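Side-chain contacts in soluble lytic murein transglycosylase (PDB 5OHU), which turns over peptidoglycan as a lytic transglycosylase, probably cutting its glycan strands both from their ends and within the chain: residues R427-A432 with R446-M451; Q402-R405 with S409-R412; R246-A249 with E254-L257. All coordinates share one frame; numbering follows the deposited sequence.

From the N terminus, contact 3 comes first: it joins helices 235-251 and 253-263 across a one-residue break, with four residues between its segments, on one side of the chain's centre. Contact 2 joins helices 398-406 and 408-418, again one residue apart, with three residues between its segments. Contact 1 then joins helices 422-433 and 438-450, with thirteen residues, most of them helical, between its segments. The loops follow in series, none enclosing or crossing another. Contacts 1 and 2 touch, their centres about 9 Å apart, and together tie four successive helices into one bundle of the L domain. Contact 3 lies opposite, its centre about 47 Å from that of contact 1 and 54 Å from that of contact 2.

Contact 1 of 3, residues R427-A432 with R446-M451; sequences REWYHA and RLAYDM
Glu428 OE1 is gripped by Arg412 NE in a salt bridge and by Tyr64 OH in a hydrogen bond on one flank of helix 422-433, while the next residue, Trp429, turns its indole to Leu447, Ala448 and Met451. The two helices run antiparallel as a helical hairpin of the L domain, a family of the TPR clan. Their backbones stay well apart, with Trp429 CA 8.9 Å from Ala448 CA, and the indole spans the interval. With CG anti to the backbone N (chi1 -151°), the ring system reaches toward the other helix. Ala448 approaches it obliquely, its CB lying 3.7 Å from Trp429 CZ2 and equally near NE1. Leu447 meets the rim instead: its CB sits close to the ring plane, 4.0 Å from Trp429 CH2, and the two side chains cross at about a right angle. No hydrogen bond links the two segments, which meet through apolar contacts; a hydrogen bond from Gln444 NE2 to Trp429 O also joins the two helices. Ala413 and Pro456 also pack on the indole, which places it in the core between helices 408-418, 438-450 and 454-463. Met451 adds a Met-aromatic contact, with SD 4.3 Å from Trp429 CH2 and its line to the six-membered ring's centroid 38° off the ring normal.

Contact 2 of 3, residues Q402-R405 with S409-R412; sequences QRVR and STRR
Thr410 and Arg411 meet Val404 and Arg405 at the bend between two successive helices of the L domain, 398-406 and 408-418, where the second sets off in a new direction after almost no break. At the start of the second segment, Ser409 makes no contact with the first segment and packs on Ala432 of helix 422-433. Thr410 carries the contact. Its hydroxyl donates a hydrogen bond from OG1 to Val404 O, 2.7 Å long, so a carbonyl near the end of one helix is held by a side chain near the start of the next. The bond meets the carbonyl at a C=O...OG1 angle of 151° and lies 28° out of the carbonyl plane. With OG1 beside its own backbone N (chi1 -62°), the threonine turns its methyl to the other helix as well: CG2 rests 3.8 Å from Arg405 CA and 3.4 Å from Val404 O. Hydroxyl, CB and methyl thus all lie against Val404 O. On the first helix, Val404 and Arg405 also lie against Leu447, so the bend rests on helix 438-450. Arg411, which is exposed, follows. Its aliphatic part passes the last carbonyl of the first segment, CG lying 3.8 Å from Arg405 O, and its chain then bends at chi2 and chi3 and packs on Pro60. Arg412 turns inward, where NH1 forms a salt bridge with Asp91 OD2, and one face of its guanidinium group covers Ser409 CA, 3.7 Å above the plane and toward the group's rim.

Contact 3 of 3, residues R246-A249 with E254-L257; sequences RRLA and EKAL
Ala249 and Ala256 bring the two backbones to their nearest approach, 5.4 Å between CA atoms, as helices 235-251 and 253-263 run roughly antiparallel on either side of a very short turn. The approach is compatible with the small alanine side chains on both helices. Ala256 points its methyl at the other helix, and CB settles 3.9 Å from Ala249 N, against main chain more than side chain; the two methyls, Ala249 CB and Ala256 CB, are 4.2 Å apart. Leu248 widens the contact on one flank. With CG anti to the backbone N (chi1 -171°), its isobutyl group extends over the second segment, and CD2 lies 3.9 Å from Ala256 CA. The same methyl presses on the methylene chain of Lys255, where Leu248 CD2 and Lys255 CD come within 3.5 Å, closer than carbon atoms usually pack. The two side chains cross at about a right angle, so the lysine lies across the branched end of the leucine, its CD also 4.0 Å from Leu248 CD1. Lys255 contributes only its hydrocarbon part here: the chain bends at chi3 and chi4, leading the ammonium group away to a hydrogen bond with Ser225 OG. No hydrogen bond joins the two segments. Around them, Ile281 of helix 271-287 packs on both alanines, and Ser284 OG bonds to Ala249 O, so a third helix covers the junction. Pro221, from a loop, also packs on Leu248. A close, roughly antiparallel helical hairpin with alanines at its crossing, backed by the following helix, is consistent with the all-helical, ring-like superhelix known from Slt70-like transglycosylases.

Contact 1 of 3, residues R427-A432 with R446-M451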
# COMPACT_ATOMS: atom_id res chain seq x y z
N ARG A 427 -5.80 10.23 14.65
CA ARG A 427 -5.65 8.85 15.10
C ARG A 427 -6.96 8.30 15.66
O ARG A 427 -7.33 7.16 15.36
CB ARG A 427 -4.53 8.74 16.14
CG ARG A 427 -4.18 7.29 16.45
CD ARG A 427 -3.11 7.15 17.51
NE ARG A 427 -1.83 7.72 17.10
CZ ARG A 427 -1.33 8.86 17.55
NH1 ARG A 427 -2.01 9.56 18.45
NH2 ARG A 427 -0.15 9.30 17.12
N GLU A 428 -7.66 9.08 16.48
CA GLU A 428 -9.00 8.68 16.91
C GLU A 428 -9.87 8.38 15.70
O GLU A 428 -10.52 7.32 15.62
CB GLU A 428 -9.65 9.78 17.74
CG GLU A 428 -9.19 9.86 19.19
CD GLU A 428 -9.63 8.67 20.05
OE1 GLU A 428 -9.14 8.58 21.20
OE2 GLU A 428 -10.46 7.84 19.58
N TRP A 429 -9.90 9.32 14.76
CA TRP A 429 -10.79 9.21 13.61
C TRP A 429 -10.51 7.93 12.83
O TRP A 429 -11.44 7.20 12.48
CB TRP A 429 -10.60 10.44 12.73
CG TRP A 429 -11.79 10.83 11.95
CD1 TRP A 429 -12.04 10.54 10.64
CD2 TRP A 429 -12.90 11.60 12.42
NE1 TRP A 429 -13.25 11.08 10.27
CE2 TRP A 429 -13.79 11.74 11.34
CE3 TRP A 429 -13.23 12.18 13.65
CZ2 TRP A 429 -14.99 12.45 11.45
CZ3 TRP A 429 -14.41 12.88 13.76
CH2 TRP A 429 -15.28 13.01 12.66
N TYR A 430 -9.24 7.64 12.57
CA TYR A 430 -8.87 6.47 11.76
C TYR A 430 -9.09 5.17 12.51
O TYR A 430 -9.51 4.17 11.92
CB TYR A 430 -7.41 6.56 11.32
CG TYR A 430 -7.09 7.67 10.34
CD1 TYR A 430 -8.11 8.41 9.73
CD2 TYR A 430 -5.78 7.99 10.04
CE1 TYR A 430 -7.81 9.43 8.85
CE2 TYR A 430 -5.47 9.01 9.16
CZ TYR A 430 -6.48 9.73 8.56
OH TYR A 430 -6.15 10.73 7.69
N HIS A 431 -8.77 5.14 13.81
CA HIS A 431 -8.99 3.93 14.58
C HIS A 431 -10.48 3.61 14.67
O HIS A 431 -10.89 2.47 14.45
CB HIS A 431 -8.36 4.07 15.97
CG HIS A 431 -8.50 2.84 16.82
ND1 HIS A 431 -7.79 1.68 16.58
CD2 HIS A 431 -9.27 2.58 17.91
CE1 HIS A 431 -8.11 0.77 17.48
NE2 HIS A 431 -9.01 1.29 18.30
N ALA A 432 -11.30 4.62 14.96
CA ALA A 432 -12.74 4.44 15.00
C ALA A 432 -13.27 3.89 13.67
O ALA A 432 -14.16 3.03 13.66
CB ALA A 432 -13.42 5.77 15.33
N ARG A 446 -19.20 12.69 6.13
CA ARG A 446 -19.84 14.00 6.14
C ARG A 446 -19.32 14.87 7.27
O ARG A 446 -19.09 16.07 7.09
CB ARG A 446 -21.36 13.85 6.24
CG ARG A 446 -22.13 15.16 6.00
CD ARG A 446 -21.98 15.64 4.56
NE ARG A 446 -21.98 17.10 4.45
CZ ARG A 446 -23.07 17.84 4.29
NH1 ARG A 446 -24.26 17.27 4.22
NH2 ARG A 446 -22.97 19.16 4.21
N LEU A 447 -19.12 14.28 8.46
CA LEU A 447 -18.67 15.05 9.62
C LEU A 447 -17.28 15.61 9.39
O LEU A 447 -17.01 16.78 9.69
CB LEU A 447 -18.71 14.18 10.88
CG LEU A 447 -20.08 13.85 11.48
CD1 LEU A 447 -19.97 12.72 12.50
CD2 LEU A 447 -20.72 15.07 12.13
N ALA A 448 -16.37 14.79 8.85
CA ALA A 448 -15.01 15.25 8.58
C ALA A 448 -14.98 16.29 7.47
O ALA A 448 -14.18 17.23 7.51
CB ALA A 448 -14.12 14.05 8.23
N TYR A 449 -15.84 16.14 6.45
CA TYR A 449 -15.90 17.15 5.39
C TYR A 449 -16.32 18.51 5.96
O TYR A 449 -15.72 19.54 5.62
CB TYR A 449 -16.87 16.69 4.30
CG TYR A 449 -17.01 17.66 3.14
CD1 TYR A 449 -16.09 17.67 2.09
CD2 TYR A 449 -18.07 18.56 3.08
CE1 TYR A 449 -16.22 18.55 1.02
CE2 TYR A 449 -18.20 19.44 2.02
CZ TYR A 449 -17.28 19.43 1.00
OH TYR A 449 -17.43 20.31 -0.04
N ASP A 450 -17.32 18.53 6.84
CA ASP A 450 -17.76 19.79 7.42
C ASP A 450 -16.72 20.42 8.34
O ASP A 450 -16.86 21.58 8.71
CB ASP A 450 -19.08 19.59 8.16
CG ASP A 450 -20.23 19.28 7.22
OD1 ASP A 450 -20.21 19.77 6.08
OD2 ASP A 450 -21.15 18.53 7.62
N MET A 451 -15.67 19.68 8.70
CA MET A 451 -14.55 20.22 9.44
C MET A 451 -13.40 20.64 8.54
O MET A 451 -12.32 20.99 9.04
CB MET A 451 -14.06 19.19 10.47
CG MET A 451 -15.11 18.78 11.49
SD MET A 451 -14.68 17.27 12.38
CE MET A 451 -13.14 17.77 13.13

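Contact 2 of 3, residues Q402-R405 with S409-R412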
# COMPACT_ATOMS: atom_id res chain seq x y z
N GLN A 402 -26.44 10.42 14.38
CA GLN A 402 -26.34 10.66 15.81
C GLN A 402 -25.46 9.61 16.48
O GLN A 402 -24.56 9.95 17.25
CB GLN A 402 -27.73 10.70 16.44
CG GLN A 402 -27.82 11.64 17.63
CD GLN A 402 -29.18 11.61 18.30
OE1 GLN A 402 -29.80 10.56 18.42
NE2 GLN A 402 -29.65 12.78 18.73
N ARG A 403 -25.69 8.33 16.17
CA ARG A 403 -24.84 7.25 16.65
C ARG A 403 -23.36 7.58 16.46
O ARG A 403 -22.56 7.47 17.40
CB ARG A 403 -25.18 5.95 15.92
CG ARG A 403 -25.19 4.68 16.76
CD ARG A 403 -25.48 3.45 15.90
NE ARG A 403 -26.80 3.51 15.25
CZ ARG A 403 -27.16 2.76 14.20
NH1 ARG A 403 -26.31 1.90 13.66
NH2 ARG A 403 -28.38 2.88 13.69
N VAL A 404 -22.99 8.01 15.26
CA VAL A 404 -21.59 8.25 14.96
C VAL A 404 -21.09 9.50 15.68
O VAL A 404 -19.99 9.50 16.25
CB VAL A 404 -21.38 8.32 13.43
CG1 VAL A 404 -20.09 9.07 13.08
CG2 VAL A 404 -21.33 6.91 12.86
N ARG A 405 -21.88 10.57 15.70
CA ARG A 405 -21.42 11.73 16.46
C ARG A 405 -21.48 11.48 17.97
O ARG A 405 -20.83 12.20 18.73
CB ARG A 405 -22.22 12.98 16.09
CG ARG A 405 -21.61 14.26 16.67
CD ARG A 405 -22.21 15.53 16.09
NE ARG A 405 -23.53 15.32 15.53
CZ ARG A 405 -23.97 15.93 14.43
NH1 ARG A 405 -25.19 15.68 13.97
NH2 ARG A 405 -23.18 16.78 13.78
N SER A 409 -15.15 7.73 20.55
CA SER A 409 -14.03 8.08 19.68
C SER A 409 -14.28 9.40 18.95
O SER A 409 -13.38 10.24 18.86
CB SER A 409 -13.77 6.95 18.68
OG SER A 409 -14.95 6.21 18.41
N THR A 410 -15.50 9.60 18.45
CA THR A 410 -15.82 10.83 17.73
C THR A 410 -15.71 12.05 18.65
O THR A 410 -15.05 13.04 18.31
CB THR A 410 -17.22 10.71 17.14
OG1 THR A 410 -17.25 9.63 16.19
CG2 THR A 410 -17.64 12.00 16.44
N ARG A 411 -16.35 11.98 19.82
CA ARG A 411 -16.25 13.07 20.78
C ARG A 411 -14.80 13.34 21.17
O ARG A 411 -14.38 14.50 21.23
CB ARG A 411 -17.09 12.73 22.02
CG ARG A 411 -18.58 12.72 21.74
CD ARG A 411 -19.28 11.61 22.50
NE ARG A 411 -19.42 11.92 23.92
CZ ARG A 411 -20.53 12.39 24.48
NH1 ARG A 411 -21.62 12.59 23.75
NH2 ARG A 411 -20.55 12.64 25.78
N ARG A 412 -14.03 12.28 21.41
CA ARG A 412 -12.61 12.47 21.68
C ARG A 412 -11.92 13.14 20.50
O ARG A 412 -11.10 14.05 20.69
CB ARG A 412 -11.95 11.13 22.02
CG ARG A 412 -12.37 10.55 23.39
CD ARG A 412 -11.39 9.48 23.92
NE ARG A 412 -11.17 8.38 22.97
CZ ARG A 412 -11.92 7.29 22.90
NH1 ARG A 412 -12.95 7.13 23.72
NH2 ARG A 412 -11.65 6.34 22.00

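Contact 3 of 3, residues R246-A249 with E254-L257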
# COMPACT_ATOMS: atom_id res chain seq x y z
N ARG A 246 15.89 -16.37 -9.10
CA ARG A 246 14.78 -15.48 -8.77
C ARG A 246 15.29 -14.08 -8.48
O ARG A 246 14.68 -13.08 -8.89
CB ARG A 246 13.99 -16.03 -7.58
CG ARG A 246 12.71 -16.76 -8.00
CD ARG A 246 12.56 -18.11 -7.33
NE ARG A 246 12.86 -18.05 -5.90
CZ ARG A 246 13.31 -19.08 -5.18
NH1 ARG A 246 13.51 -20.26 -5.76
NH2 ARG A 246 13.56 -18.91 -3.89
N ARG A 247 16.40 -13.98 -7.76
CA ARG A 247 17.01 -12.68 -7.50
C ARG A 247 17.48 -12.05 -8.80
O ARG A 247 17.14 -10.90 -9.11
CB ARG A 247 18.16 -12.85 -6.50
CG ARG A 247 18.97 -11.59 -6.17
CD ARG A 247 18.24 -10.57 -5.29
NE ARG A 247 17.43 -11.16 -4.22
CZ ARG A 247 17.88 -11.42 -2.99
NH1 ARG A 247 19.14 -11.17 -2.67
NH2 ARG A 247 17.06 -11.92 -2.07
N LEU A 248 18.22 -12.82 -9.60
CA LEU A 248 18.77 -12.30 -10.85
C LEU A 248 17.68 -11.83 -11.80
O LEU A 248 17.89 -10.90 -12.59
CB LEU A 248 19.62 -13.39 -11.52
CG LEU A 248 20.47 -13.05 -12.73
CD1 LEU A 248 21.51 -11.98 -12.37
CD2 LEU A 248 21.14 -14.33 -13.26
N ALA A 249 16.52 -12.48 -11.76
CA ALA A 249 15.44 -12.09 -12.66
C ALA A 249 14.99 -10.65 -12.45
O ALA A 249 14.45 -10.04 -13.38
CB ALA A 249 14.24 -13.02 -12.47
N GLU A 254 16.90 -11.71 -18.85
CA GLU A 254 17.43 -12.44 -20.00
C GLU A 254 18.56 -13.37 -19.57
O GLU A 254 18.59 -14.53 -19.99
CB GLU A 254 17.92 -11.48 -21.09
CG GLU A 254 16.83 -10.56 -21.65
CD GLU A 254 16.55 -9.34 -20.77
OE1 GLU A 254 15.81 -8.43 -21.24
OE2 GLU A 254 17.09 -9.27 -19.63
N LYS A 255 19.49 -12.87 -18.74
CA LYS A 255 20.54 -13.75 -18.23
C LYS A 255 19.94 -14.86 -17.36
O LYS A 255 20.38 -16.01 -17.42
CB LYS A 255 21.58 -12.94 -17.45
CG LYS A 255 22.74 -13.79 -16.95
CD LYS A 255 23.39 -13.21 -15.69
CE LYS A 255 24.72 -12.48 -15.97
NZ LYS A 255 25.77 -13.36 -16.55
N ALA A 256 18.93 -14.53 -16.56
CA ALA A 256 18.30 -15.53 -15.71
C ALA A 256 17.66 -16.63 -16.53
O ALA A 256 17.72 -17.81 -16.16
CB ALA A 256 17.27 -14.86 -14.80
N LEU A 257 17.03 -16.27 -17.64
CA LEU A 257 16.39 -17.26 -18.50
C LEU A 257 17.41 -18.19 -19.14
O LEU A 257 17.21 -19.41 -19.18
CB LEU A 257 15.55 -16.56 -19.58
CG LEU A 257 14.76 -17.51 -20.49
CD1 LEU A 257 13.94 -18.46 -19.64
CD2 LEU A 257 13.87 -16.75 -21.43